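Local structure of DNA polymerase III subunit beta (Deinococcus radiodurans, 4TRT) at residues V1-V6 against L86-L91; V36-G41 against A60-P65; E259-V264 against L285-E290; R275-V280 against A310-F315. The protein forms a ring-shaped, head-to-tail homodimeric sliding clamp that probably tethers DNA polymerases and other proteins to DNA and makes them processive. One frame throughout, in Å; residues are numbered along the deposited sequence.

Contact 1: residues V1-V6 against L86-L91; sequences VMKANV and LVELEL. Unlike the reference sequence in segment 1-6: V1 (reference Met).
The carboxylate of E90 has a neighbour from segment V1-V6 at each oxygen: K3 CE lies 3.5 Å from OE1, and V1 CG2 sits 3.5 Å from OE2. The side chains of K3 and E90 lie side by side, pointing the same way. With CG anti to the backbone N (chi1 177°), E90 sends its extended chain out beside K3, but K3 NZ stays 4.4 Å from E90 OE1, beyond a salt bridge; OE1 finds its charged partner in R99 on the next strand. An alanine in place of E90 would probably leave R99 without this salt-bridge mate and uncover the flanks of K3 and V1. The other flat pair, the N5 amide and the E88 carboxylate, also lie alongside, their planes 21° apart. A water donates to N5 OD1 and to V87 O, and V87 O also takes the N-H of V6. On the other face of the strands A4, V6, V87 and L89 are buried, with V6 CG1 3.9 Å from V87 CB. This is an antiparallel ladder, carried here by the doubly bonded pairs A4/L89 and V6/V87, joining the first strand of the N-terminal clamp domain to a strand 80 residues on.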
loop_
_atom_site.group_PDB
_atom_site.type_symbol
_atom_site.label_atom_id
_atom_site.label_comp_id
_atom_site.label_asym_id
_atom_site.label_seq_id
_atom_site.Cartn_x
_atom_site.Cartn_y
_atom_site.Cartn_z
ATOM N N VAL A 1 35.658 11.442 -22.884
ATOM C CA VAL A 1 34.245 11.745 -22.482
ATOM C C VAL A 1 34.139 11.690 -20.970
ATOM O O VAL A 1 34.982 11.075 -20.304
ATOM C CB VAL A 1 33.244 10.735 -23.092
ATOM C CG1 VAL A 1 33.209 10.855 -24.612
ATOM C CG2 VAL A 1 33.565 9.311 -22.668
ATOM N N MET A 2 33.098 12.308 -20.423
ATOM C CA MET A 2 32.839 12.195 -18.987
ATOM C C MET A 2 32.476 10.778 -18.574
ATOM O O MET A 2 31.618 10.140 -19.181
ATOM C CB MET A 2 31.731 13.135 -18.525
ATOM C CG MET A 2 31.683 13.269 -17.010
ATOM S SD MET A 2 30.421 12.285 -16.227
ATOM C CE MET A 2 29.165 13.553 -16.432
ATOM N N LYS A 3 33.112 10.312 -17.504
ATOM C CA LYS A 3 32.848 8.989 -16.935
ATOM C C LYS A 3 32.883 9.088 -15.414
ATOM O O LYS A 3 33.773 9.725 -14.862
ATOM C CB LYS A 3 33.881 7.957 -17.375
ATOM C CG LYS A 3 33.557 7.238 -18.668
ATOM C CD LYS A 3 34.773 6.489 -19.167
ATOM C CE LYS A 3 34.470 5.703 -20.430
ATOM N NZ LYS A 3 35.647 4.967 -20.922
ATOM N N ALA A 4 31.916 8.465 -14.742
ATOM C CA ALA A 4 31.875 8.450 -13.288
ATOM C C ALA A 4 31.651 7.031 -12.766
ATOM O O ALA A 4 30.900 6.264 -13.355
ATOM C CB ALA A 4 30.792 9.395 -12.762
ATOM N N ASN A 5 32.330 6.688 -11.674
ATOM C CA ASN A 5 32.072 5.435 -10.975
ATOM C C ASN A 5 31.473 5.756 -9.622
ATOM O O ASN A 5 32.052 6.502 -8.860
ATOM C CB ASN A 5 33.357 4.617 -10.836
ATOM C CG ASN A 5 33.748 3.953 -12.135
ATOM O OD1 ASN A 5 33.079 3.027 -12.611
ATOM N ND2 ASN A 5 34.823 4.420 -12.719
ATOM N N VAL A 6 30.306 5.197 -9.349
ATOM C CA VAL A 6 29.557 5.511 -8.152
ATOM C C VAL A 6 28.934 4.218 -7.588
ATOM O O VAL A 6 28.681 3.258 -8.323
ATOM C CB VAL A 6 28.476 6.601 -8.461
ATOM C CG1 VAL A 6 27.456 6.104 -9.470
ATOM C CG2 VAL A 6 27.771 7.072 -7.204
ATOM N N LEU A 86 27.941 -1.566 -8.197
ATOM C CA LEU A 86 28.761 -0.475 -8.680
ATOM C C LEU A 86 28.255 -0.028 -10.053
ATOM O O LEU A 86 28.003 -0.860 -10.952
ATOM C CB LEU A 86 30.248 -0.846 -8.721
ATOM C CG LEU A 86 30.914 -1.263 -7.402
ATOM C CD1 LEU A 86 32.369 -1.636 -7.677
ATOM C CD2 LEU A 86 30.837 -0.203 -6.311
ATOM N N VAL A 87 28.099 1.287 -10.192
ATOM C CA VAL A 87 27.495 1.878 -11.395
ATOM C C VAL A 87 28.535 2.710 -12.145
ATOM O O VAL A 87 29.269 3.477 -11.537
ATOM C CB VAL A 87 26.278 2.737 -11.031
ATOM C CG1 VAL A 87 25.595 3.301 -12.288
ATOM C CG2 VAL A 87 25.269 1.928 -10.206
ATOM N N GLU A 88 28.597 2.534 -13.462
ATOM C CA GLU A 88 29.376 3.412 -14.325
ATOM C C GLU A 88 28.435 4.352 -15.094
ATOM O O GLU A 88 27.492 3.897 -15.737
ATOM C CB GLU A 88 30.223 2.605 -15.315
ATOM C CG GLU A 88 31.168 3.500 -16.111
ATOM C CD GLU A 88 31.954 2.795 -17.191
ATOM O OE1 GLU A 88 31.360 2.002 -17.950
ATOM O OE2 GLU A 88 33.163 3.083 -17.297
ATOM N N LEU A 89 28.705 5.653 -15.014
ATOM C CA LEU A 89 28.014 6.663 -15.813
ATOM C C LEU A 89 28.980 7.135 -16.871
ATOM O O LEU A 89 30.188 7.283 -16.603
ATOM C CB LEU A 89 27.580 7.853 -14.952
ATOM C CG LEU A 89 26.629 7.521 -13.814
ATOM C CD1 LEU A 89 26.316 8.768 -12.991
ATOM C CD2 LEU A 89 25.372 6.846 -14.381
ATOM N N GLU A 90 28.478 7.316 -18.086
ATOM C CA GLU A 90 29.262 7.895 -19.168
ATOM C C GLU A 90 28.368 8.843 -19.968
ATOM O O GLU A 90 27.228 8.520 -20.262
ATOM C CB GLU A 90 29.853 6.810 -20.077
ATOM C CG GLU A 90 30.638 7.366 -21.269
ATOM C CD GLU A 90 31.152 6.300 -22.224
ATOM O OE1 GLU A 90 31.304 5.129 -21.828
ATOM O OE2 GLU A 90 31.433 6.644 -23.387
ATOM N N LEU A 91 28.889 10.011 -20.322
ATOM C CA LEU A 91 28.133 10.986 -21.092
ATOM C C LEU A 91 28.836 11.199 -22.412
ATOM O O LEU A 91 29.984 11.655 -22.450
ATOM C CB LEU A 91 28.024 12.310 -20.330
ATOM C CG LEU A 91 27.201 13.398 -21.031
ATOM C CD1 LEU A 91 25.730 13.025 -20.949
ATOM C CD2 LEU A 91 27.438 14.764 -20.400
HETATM O O HOH W 1 31.396 13.928 -22.463
HETATM O O HOH W 2 31.691 2.088 -10.111
#

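Contact 2: residues V36-G41 against A60-P65; sequences VETSEG and AEVQQP
T38 and V62 meet where two sheets come together in the N-terminal domain, with T38 CB 3.9 Å from V62 CG1. The tight part is here and just beside it. The carbonyl of S39 presses on the branched end of V62, its O 3.3 Å from V62 CB and equally near CG2. V62 holds CG1 anti to its backbone N (chi1 -177°), which turns that methyl toward T38. P65 comes in from the other end, crossing T38 obliquely, and T38 OG1 stands 3.2 Å from P65 CA. That is packing and not a polar bond: the hydroxyl makes its hydrogen bond to the carbonyl of E66, the residue just after P65.

The solvent side is much looser. The CB atoms of S39 and E40 point away from the opposite segment, so these two residues lend only backbone to the contact. One hydrogen bond ties this end, from A60 N to G41 O at 3.1 Å; the N-H is nearly straight on the acceptor, though the donor is tilted 27° from the carbonyl plane. The A60 and G41 carbonyl oxygens also come within 3.0 Å of each other, two acceptors side by side, which is unlikely to add stability.

Residues 39-41 form the turn between strands 33-38 and 42-48; L43, on the latter strand, touches both T38 and A60. Strand 61-63 lies at the edge of the other sheet, beside strand 2-7, so V62 also rests on A4, and T38 reaches M2.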
loop_
_atom_site.group_PDB
_atom_site.type_symbol
_atom_site.label_atom_id
_atom_site.label_comp_id
_atom_site.label_asym_id
_atom_site.label_seq_id
_atom_site.Cartn_x
_atom_site.Cartn_y
_atom_site.Cartn_z
ATOM N N VAL A 36 22.502 17.206 -13.000
ATOM C CA VAL A 36 23.648 16.477 -12.442
ATOM C C VAL A 36 24.910 17.266 -12.740
ATOM O O VAL A 36 25.230 17.519 -13.895
ATOM C CB VAL A 36 23.787 15.052 -13.018
ATOM C CG1 VAL A 36 24.976 14.352 -12.370
ATOM C CG2 VAL A 36 22.515 14.255 -12.791
ATOM N N GLU A 37 25.588 17.698 -11.687
ATOM C CA GLU A 37 26.814 18.446 -11.818
ATOM C C GLU A 37 27.906 17.564 -11.301
ATOM O O GLU A 37 27.758 16.952 -10.243
ATOM C CB GLU A 37 26.783 19.724 -10.984
ATOM C CG GLU A 37 25.974 20.837 -11.605
ATOM C CD GLU A 37 25.761 21.992 -10.650
ATOM O OE1 GLU A 37 25.283 21.740 -9.522
ATOM O OE2 GLU A 37 26.080 23.142 -11.022
ATOM N N THR A 38 28.997 17.489 -12.054
ATOM C CA THR A 38 30.095 16.614 -11.710
ATOM C C THR A 38 31.337 17.435 -11.418
ATOM O O THR A 38 31.553 18.502 -11.988
ATOM C CB THR A 38 30.364 15.569 -12.820
ATOM O OG1 THR A 38 30.576 16.216 -14.085
ATOM C CG2 THR A 38 29.180 14.580 -12.928
ATOM N N SER A 39 32.137 16.921 -10.499
ATOM C CA SER A 39 33.451 17.471 -10.193
ATOM C C SER A 39 34.304 16.280 -9.751
ATOM O O SER A 39 33.823 15.142 -9.779
ATOM C CB SER A 39 33.346 18.552 -9.110
ATOM O OG SER A 39 32.337 18.255 -8.155
ATOM N N GLU A 40 35.551 16.524 -9.355
ATOM C CA GLU A 40 36.447 15.432 -8.953
ATOM C C GLU A 40 35.834 14.571 -7.834
ATOM O O GLU A 40 35.838 13.343 -7.931
ATOM C CB GLU A 40 37.836 15.959 -8.534
ATOM C CG GLU A 40 37.860 16.616 -7.164
ATOM C CD GLU A 40 39.218 17.159 -6.773
ATOM O OE1 GLU A 40 40.232 16.535 -7.153
ATOM O OE2 GLU A 40 39.264 18.199 -6.071
ATOM N N GLY A 41 35.285 15.221 -6.803
ATOM C CA GLY A 41 34.826 14.529 -5.591
ATOM C C GLY A 41 33.549 13.726 -5.746
ATOM O O GLY A 41 33.291 12.789 -4.984
ATOM N N ALA A 60 31.826 10.133 -5.694
ATOM C CA ALA A 60 32.103 9.374 -6.900
ATOM C C ALA A 60 33.476 9.705 -7.424
ATOM O O ALA A 60 34.041 10.747 -7.099
ATOM C CB ALA A 60 31.062 9.709 -7.975
ATOM N N GLU A 61 34.009 8.828 -8.266
ATOM C CA GLU A 61 35.218 9.144 -8.995
ATOM C C GLU A 61 34.809 9.556 -10.387
ATOM O O GLU A 61 34.162 8.788 -11.088
ATOM C CB GLU A 61 36.161 7.945 -9.012
ATOM C CG GLU A 61 36.449 7.527 -7.579
ATOM C CD GLU A 61 37.747 6.783 -7.396
ATOM O OE1 GLU A 61 38.359 6.388 -8.414
ATOM O OE2 GLU A 61 38.157 6.609 -6.216
ATOM N N VAL A 62 35.191 10.768 -10.777
ATOM C CA VAL A 62 34.765 11.350 -12.039
ATOM C C VAL A 62 35.978 11.777 -12.880
ATOM O O VAL A 62 36.934 12.345 -12.358
ATOM C CB VAL A 62 33.881 12.588 -11.815
ATOM C CG1 VAL A 62 33.392 13.128 -13.154
ATOM C CG2 VAL A 62 32.678 12.273 -10.913
ATOM N N GLN A 63 35.933 11.498 -14.184
ATOM C CA GLN A 63 36.922 12.042 -15.111
ATOM C C GLN A 63 36.210 12.946 -16.117
ATOM O O GLN A 63 35.076 12.672 -16.524
ATOM C CB GLN A 63 37.705 10.936 -15.834
ATOM C CG GLN A 63 36.830 10.005 -16.655
ATOM C CD GLN A 63 37.617 9.260 -17.725
ATOM O OE1 GLN A 63 38.619 8.600 -17.428
ATOM N NE2 GLN A 63 37.157 9.352 -18.979
ATOM N N GLN A 64 36.887 14.015 -16.512
ATOM C CA GLN A 64 36.380 14.970 -17.497
ATOM C C GLN A 64 34.958 15.444 -17.142
ATOM O O GLN A 64 34.010 15.219 -17.901
ATOM C CB GLN A 64 36.481 14.367 -18.911
ATOM C CG GLN A 64 37.918 14.062 -19.331
ATOM C CD GLN A 64 38.033 13.215 -20.600
ATOM O OE1 GLN A 64 37.192 13.286 -21.486
ATOM N NE2 GLN A 64 39.095 12.428 -20.692
ATOM N N PRO A 65 34.812 16.105 -15.969
ATOM C CA PRO A 65 33.489 16.481 -15.481
ATOM C C PRO A 65 32.718 17.374 -16.461
ATOM O O PRO A 65 33.295 18.237 -17.118
ATOM C CB PRO A 65 33.784 17.227 -14.166
ATOM C CG PRO A 65 35.200 17.648 -14.254
ATOM C CD PRO A 65 35.880 16.596 -15.077
#

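Contact 3: residues E259-V264 against L285-E290; sequences EAVNRV and LRLAAE
Helix 259-264, carrying A260, V261 and V264, runs nearly parallel to strand 285-290: the short axes diverge by only 19° and approach to 8.4 Å. The backbones are closest at V264 and A289, whose CA atoms are 6.1 Å apart, and part slightly toward V261 and L287. All the packing between the segments is apolar or against backbone atoms.

L287 carries one half of the packing. Its CG is anti to the carbonyl carbon (chi1 -57°), and the branch ends in CD1, which touches two helix residues: CD1 is 3.6 Å from A260 CB and 3.6 Å from V261 CG2. The other half is V264 on A289, one helical turn after A260. V264 CG1 settles on A289, 3.5 Å from A289 N and 3.6 Å from A289 CB, while CG2 faces the L287 backbone more distantly. A289 CB is also 3.6 Å from V264 O, so the small alanine lets the strand lie close against the end of this segment.

The strand sits between 275-281 and 294-301 in a four-stranded antiparallel sheet; F278 of the former packs on L287, and D298 of the latter touches A260 and V264. V261 turns to V320 and L321 on helix 317-324, the other helix packed here. On the helix flank, R263 forms a salt bridge with D298 and a hydrogen bond to N81 O of the second subunit, which places this packing directly behind the dimer interface.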
loop_
_atom_site.group_PDB
_atom_site.type_symbol
_atom_site.label_atom_id
_atom_site.label_comp_id
_atom_site.label_asym_id
_atom_site.label_seq_id
_atom_site.Cartn_x
_atom_site.Cartn_y
_atom_site.Cartn_z
ATOM N N GLU A 259 -6.163 3.367 21.166
ATOM C CA GLU A 259 -6.916 2.269 20.613
ATOM C C GLU A 259 -8.417 2.401 20.949
ATOM O O GLU A 259 -9.264 2.048 20.131
ATOM C CB GLU A 259 -6.319 0.930 21.071
ATOM C CG GLU A 259 -4.942 0.685 20.444
ATOM C CD GLU A 259 -4.258 -0.608 20.867
ATOM O OE1 GLU A 259 -4.722 -1.274 21.802
ATOM O OE2 GLU A 259 -3.230 -0.955 20.248
ATOM N N ALA A 260 -8.737 2.937 22.122
ATOM C CA ALA A 260 -10.114 3.145 22.518
ATOM C C ALA A 260 -10.778 4.261 21.712
ATOM O O ALA A 260 -11.919 4.107 21.291
ATOM C CB ALA A 260 -10.211 3.419 24.013
ATOM N N VAL A 261 -10.062 5.376 21.477
ATOM C CA VAL A 261 -10.611 6.492 20.700
ATOM C C VAL A 261 -10.834 6.020 19.280
ATOM O O VAL A 261 -11.911 6.226 18.689
ATOM C CB VAL A 261 -9.704 7.732 20.756
ATOM C CG1 VAL A 261 -10.104 8.772 19.720
ATOM C CG2 VAL A 261 -9.741 8.349 22.163
ATOM N N ASN A 262 -9.836 5.335 18.736
ATOM C CA ASN A 262 -9.938 4.786 17.394
ATOM C C ASN A 262 -11.169 3.903 17.208
ATOM O O ASN A 262 -11.940 4.098 16.264
ATOM C CB ASN A 262 -8.690 3.990 17.023
ATOM C CG ASN A 262 -8.751 3.478 15.598
ATOM O OD1 ASN A 262 -8.704 4.262 14.660
ATOM N ND2 ASN A 262 -8.913 2.173 15.432
ATOM N N ARG A 263 -11.357 2.923 18.082
ATOM C CA ARG A 263 -12.442 1.965 17.879
ATOM C C ARG A 263 -13.831 2.601 18.051
ATOM O O ARG A 263 -14.740 2.316 17.260
ATOM C CB ARG A 263 -12.275 0.715 18.744
ATOM C CG ARG A 263 -12.477 0.890 20.243
ATOM C CD ARG A 263 -12.488 -0.470 20.938
ATOM N NE ARG A 263 -11.212 -1.162 20.787
ATOM C CZ ARG A 263 -10.181 -1.073 21.639
ATOM N NH1 ARG A 263 -10.240 -0.340 22.748
ATOM N NH2 ARG A 263 -9.079 -1.744 21.375
ATOM N N VAL A 264 -13.980 3.479 19.039
ATOM C CA VAL A 264 -15.264 4.140 19.295
ATOM C C VAL A 264 -15.640 5.118 18.178
ATOM O O VAL A 264 -16.802 5.231 17.817
ATOM C CB VAL A 264 -15.249 4.829 20.680
ATOM C CG1 VAL A 264 -16.457 5.738 20.856
ATOM C CG2 VAL A 264 -15.233 3.766 21.764
ATOM N N LEU A 285 -12.368 6.449 32.588
ATOM C CA LEU A 285 -12.679 7.308 31.462
ATOM C C LEU A 285 -13.544 6.482 30.522
ATOM O O LEU A 285 -13.129 5.412 30.066
ATOM C CB LEU A 285 -11.410 7.777 30.754
ATOM C CG LEU A 285 -11.587 8.443 29.388
ATOM C CD1 LEU A 285 -12.428 9.720 29.503
ATOM C CD2 LEU A 285 -10.227 8.745 28.768
ATOM N N ARG A 286 -14.745 6.971 30.243
ATOM C CA ARG A 286 -15.604 6.337 29.258
ATOM C C ARG A 286 -15.612 7.178 27.991
ATOM O O ARG A 286 -15.810 8.400 28.036
ATOM C CB ARG A 286 -17.019 6.189 29.796
ATOM C CG ARG A 286 -17.880 5.289 28.941
ATOM C CD ARG A 286 -19.326 5.353 29.357
ATOM N NE ARG A 286 -19.944 6.591 28.904
ATOM C CZ ARG A 286 -21.191 6.947 29.192
ATOM N NH1 ARG A 286 -21.962 6.163 29.943
ATOM N NH2 ARG A 286 -21.666 8.096 28.732
ATOM N N LEU A 287 -15.406 6.518 26.863
ATOM C CA LEU A 287 -15.505 7.159 25.559
ATOM C C LEU A 287 -16.793 6.693 24.915
ATOM O O LEU A 287 -17.104 5.499 24.978
ATOM C CB LEU A 287 -14.321 6.747 24.696
ATOM C CG LEU A 287 -12.986 7.084 25.356
ATOM C CD1 LEU A 287 -11.885 6.547 24.469
ATOM C CD2 LEU A 287 -12.854 8.589 25.531
ATOM N N ALA A 288 -17.541 7.618 24.311
ATOM C CA ALA A 288 -18.826 7.291 23.669
ATOM C C ALA A 288 -18.971 8.028 22.353
ATOM O O ALA A 288 -18.550 9.185 22.217
ATOM C CB ALA A 288 -20.001 7.624 24.580
ATOM N N ALA A 289 -19.562 7.348 21.379
ATOM C CA ALA A 289 -19.944 7.969 20.129
ATOM C C ALA A 289 -21.195 7.291 19.622
ATOM O O ALA A 289 -21.497 6.142 19.984
ATOM C CB ALA A 289 -18.814 7.881 19.104
ATOM N N GLU A 290 -21.926 8.008 18.786
ATOM C CA GLU A 290 -23.215 7.539 18.316
ATOM C C GLU A 290 -23.515 8.180 16.982
ATOM O O GLU A 290 -23.155 9.328 16.748
ATOM C CB GLU A 290 -24.298 7.899 19.329
ATOM C CG GLU A 290 -25.670 7.373 18.976
ATOM C CD GLU A 290 -26.662 7.498 20.121
ATOM O OE1 GLU A 290 -26.276 7.995 21.202
ATOM O OE2 GLU A 290 -27.837 7.105 19.932
#

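Contact 4: residues R275-V280 against A310-F315; sequences RVEFLV and AMSLAF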
loop_
_atom_site.group_PDB
_atom_site.type_symbol
_atom_site.label_atom_id
_atom_site.label_comp_id
_atom_site.label_asym_id
_atom_site.label_seq_id
_atom_site.Cartn_x
_atom_site.Cartn_y
_atom_site.Cartn_z
ATOM N N ARG A 275 -17.646 13.365 16.382
ATOM C CA ARG A 275 -17.901 13.586 17.805
ATOM C C ARG A 275 -17.637 12.358 18.707
ATOM O O ARG A 275 -18.221 11.289 18.511
ATOM C CB ARG A 275 -19.330 14.080 17.990
ATOM C CG ARG A 275 -19.675 14.487 19.405
ATOM C CD ARG A 275 -21.142 14.838 19.505
ATOM N NE ARG A 275 -21.497 15.130 20.887
ATOM C CZ ARG A 275 -21.377 16.320 21.468
ATOM N NH1 ARG A 275 -20.915 17.373 20.793
ATOM N NH2 ARG A 275 -21.735 16.463 22.736
ATOM N N VAL A 276 -16.764 12.535 19.703
ATOM C CA VAL A 276 -16.558 11.545 20.752
ATOM C C VAL A 276 -16.674 12.181 22.144
ATOM O O VAL A 276 -16.045 13.215 22.423
ATOM C CB VAL A 276 -15.188 10.850 20.612
ATOM C CG1 VAL A 276 -14.052 11.869 20.658
ATOM C CG2 VAL A 276 -15.006 9.792 21.701
ATOM N N GLU A 277 -17.481 11.564 23.003
ATOM C CA GLU A 277 -17.674 12.039 24.363
ATOM C C GLU A 277 -16.637 11.398 25.284
ATOM O O GLU A 277 -16.342 10.206 25.183
ATOM C CB GLU A 277 -19.103 11.750 24.842
ATOM C CG GLU A 277 -19.369 11.946 26.332
ATOM C CD GLU A 277 -20.722 11.367 26.752
ATOM O OE1 GLU A 277 -21.731 11.592 26.025
ATOM O OE2 GLU A 277 -20.786 10.673 27.789
ATOM N N PHE A 278 -16.055 12.225 26.142
ATOM C CA PHE A 278 -15.140 11.778 27.185
ATOM C C PHE A 278 -15.894 11.966 28.488
ATOM O O PHE A 278 -16.299 13.089 28.788
ATOM C CB PHE A 278 -13.925 12.686 27.250
ATOM C CG PHE A 278 -12.823 12.330 26.309
ATOM C CD1 PHE A 278 -13.060 12.157 24.965
ATOM C CD2 PHE A 278 -11.525 12.252 26.770
ATOM C CE1 PHE A 278 -12.031 11.859 24.098
ATOM C CE2 PHE A 278 -10.491 11.951 25.909
ATOM C CZ PHE A 278 -10.749 11.762 24.566
ATOM N N LEU A 279 -16.109 10.898 29.244
ATOM C CA LEU A 279 -16.724 11.017 30.563
ATOM C C LEU A 279 -15.760 10.462 31.603
ATOM O O LEU A 279 -15.478 9.271 31.627
ATOM C CB LEU A 279 -18.061 10.274 30.629
ATOM C CG LEU A 279 -18.782 10.233 31.987
ATOM C CD1 LEU A 279 -19.172 11.638 32.418
ATOM C CD2 LEU A 279 -20.004 9.326 31.901
ATOM N N VAL A 280 -15.252 11.339 32.454
ATOM C CA VAL A 280 -14.371 10.942 33.558
ATOM C C VAL A 280 -15.225 10.821 34.816
ATOM O O VAL A 280 -15.925 11.762 35.191
ATOM C CB VAL A 280 -13.228 11.964 33.781
ATOM C CG1 VAL A 280 -12.269 11.484 34.881
ATOM C CG2 VAL A 280 -12.480 12.242 32.475
ATOM N N ALA A 310 -15.754 14.633 38.486
ATOM C CA ALA A 310 -16.407 14.119 37.282
ATOM C C ALA A 310 -16.490 15.204 36.227
ATOM O O ALA A 310 -16.613 16.379 36.550
ATOM C CB ALA A 310 -17.791 13.568 37.597
ATOM N N MET A 311 -16.386 14.806 34.968
ATOM C CA MET A 311 -16.481 15.751 33.870
ATOM C C MET A 311 -16.885 15.042 32.588
ATOM O O MET A 311 -16.450 13.915 32.319
ATOM C CB MET A 311 -15.150 16.493 33.659
ATOM C CG MET A 311 -15.300 17.784 32.883
ATOM S SD MET A 311 -13.768 18.745 32.746
ATOM C CE MET A 311 -13.635 19.499 34.369
ATOM N N SER A 312 -17.718 15.726 31.811
ATOM C CA SER A 312 -18.154 15.260 30.514
ATOM C C SER A 312 -17.774 16.271 29.442
ATOM O O SER A 312 -18.143 17.452 29.528
ATOM C CB SER A 312 -19.665 15.057 30.501
ATOM O OG SER A 312 -20.025 14.430 29.282
ATOM N N LEU A 313 -17.026 15.810 28.447
ATOM C CA LEU A 313 -16.539 16.668 27.373
ATOM C C LEU A 313 -16.796 16.007 26.022
ATOM O O LEU A 313 -16.996 14.790 25.950
ATOM C CB LEU A 313 -15.036 16.933 27.528
ATOM C CG LEU A 313 -14.498 17.358 28.896
ATOM C CD1 LEU A 313 -13.922 16.159 29.641
ATOM C CD2 LEU A 313 -13.467 18.471 28.760
ATOM N N ALA A 314 -16.813 16.820 24.969
ATOM C CA ALA A 314 -16.973 16.346 23.596
ATOM C C ALA A 314 -15.832 16.879 22.752
ATOM O O ALA A 314 -15.552 18.087 22.773
ATOM C CB ALA A 314 -18.305 16.831 23.021
ATOM N N PHE A 315 -15.198 15.984 21.997
ATOM C CA PHE A 315 -14.066 16.300 21.129
ATOM C C PHE A 315 -14.234 15.713 19.717
ATOM O O PHE A 315 -14.883 14.686 19.531
ATOM C CB PHE A 315 -12.763 15.707 21.703
ATOM C CG PHE A 315 -12.312 16.321 23.008
ATOM C CD1 PHE A 315 -11.789 17.599 23.050
ATOM C CD2 PHE A 315 -12.402 15.612 24.192
ATOM C CE1 PHE A 315 -11.369 18.163 24.253
ATOM C CE2 PHE A 315 -11.994 16.169 25.400
ATOM C CZ PHE A 315 -11.468 17.443 25.432
#
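Backbone hydrogen bonds come first: V276 pairs with F315, F278 with L313 and V280 with M311, each pair joined in both directions. The shortest of the six runs from F278 N to L313 O at 2.7 Å. The longest, from M311 N to V280 O, measures 3.1 Å. The strands run antiparallel at 162°.

The aromatic interaction is a T-shaped pair. F315 turns its edge to the face of F278, with ring centroids 5.0 Å apart and planes at 78°; F315 CD2 stands above the F278 ring, offset toward its rim, 3.6 Å from F278 CD1. V276 CG1 lies at the edge of the F278 ring, in its plane. That methyl occupies the crowded position between backbone N and carbonyl carbon (chi1 58°), which brings it within 3.1 Å of F315 O, a close fit.

The opposite face, with E277, S312, L279 and A314, is mixed. R275 lays its guanidinium over A314, whose CB is 3.5 Å from R275 CZ. L279 CD1 lies 4.0 Å from S312 CB. E277 OE2 stays 4.1 Å from S312 OG, and its salt bridge goes instead to R286 on the neighbouring strand.

An alanine at F278 would probably leave the edge of F315 without its aromatic face and open a gap beside L287 and V320. The chemistry thus divides by face: buried V276, F278, V280, M311, L313 and F315 build the hydrophobic side under helix 317-324 and strands 248-253 and 330-335, while the reverse face combines charge, hydroxyl and apolar groups, as suits a sheet with one side toward solvent.

Overall arrangement
Contacts 1 and 2 belong to the N-terminal domain, contacts 3 and 4 to the C-terminal one, and the two groups lie on opposite sides of the chain's centre; the centres of contacts 1 and 3 are about 58 Å apart. Contacts 1 and 4 are alike, both antiparallel ladders with a buried apolar face and a more exposed polar one, though only contact 4 has an aromatic pair. Contact 3 is the buried one, purely helix-on-sheet packing, and shares a sheet with contact 4, since strands 284-290 and 275-281 are neighbours. Contact 2 is at the surface, with a single backbone bond; its strand 61-63 extends the sheet of contact 1.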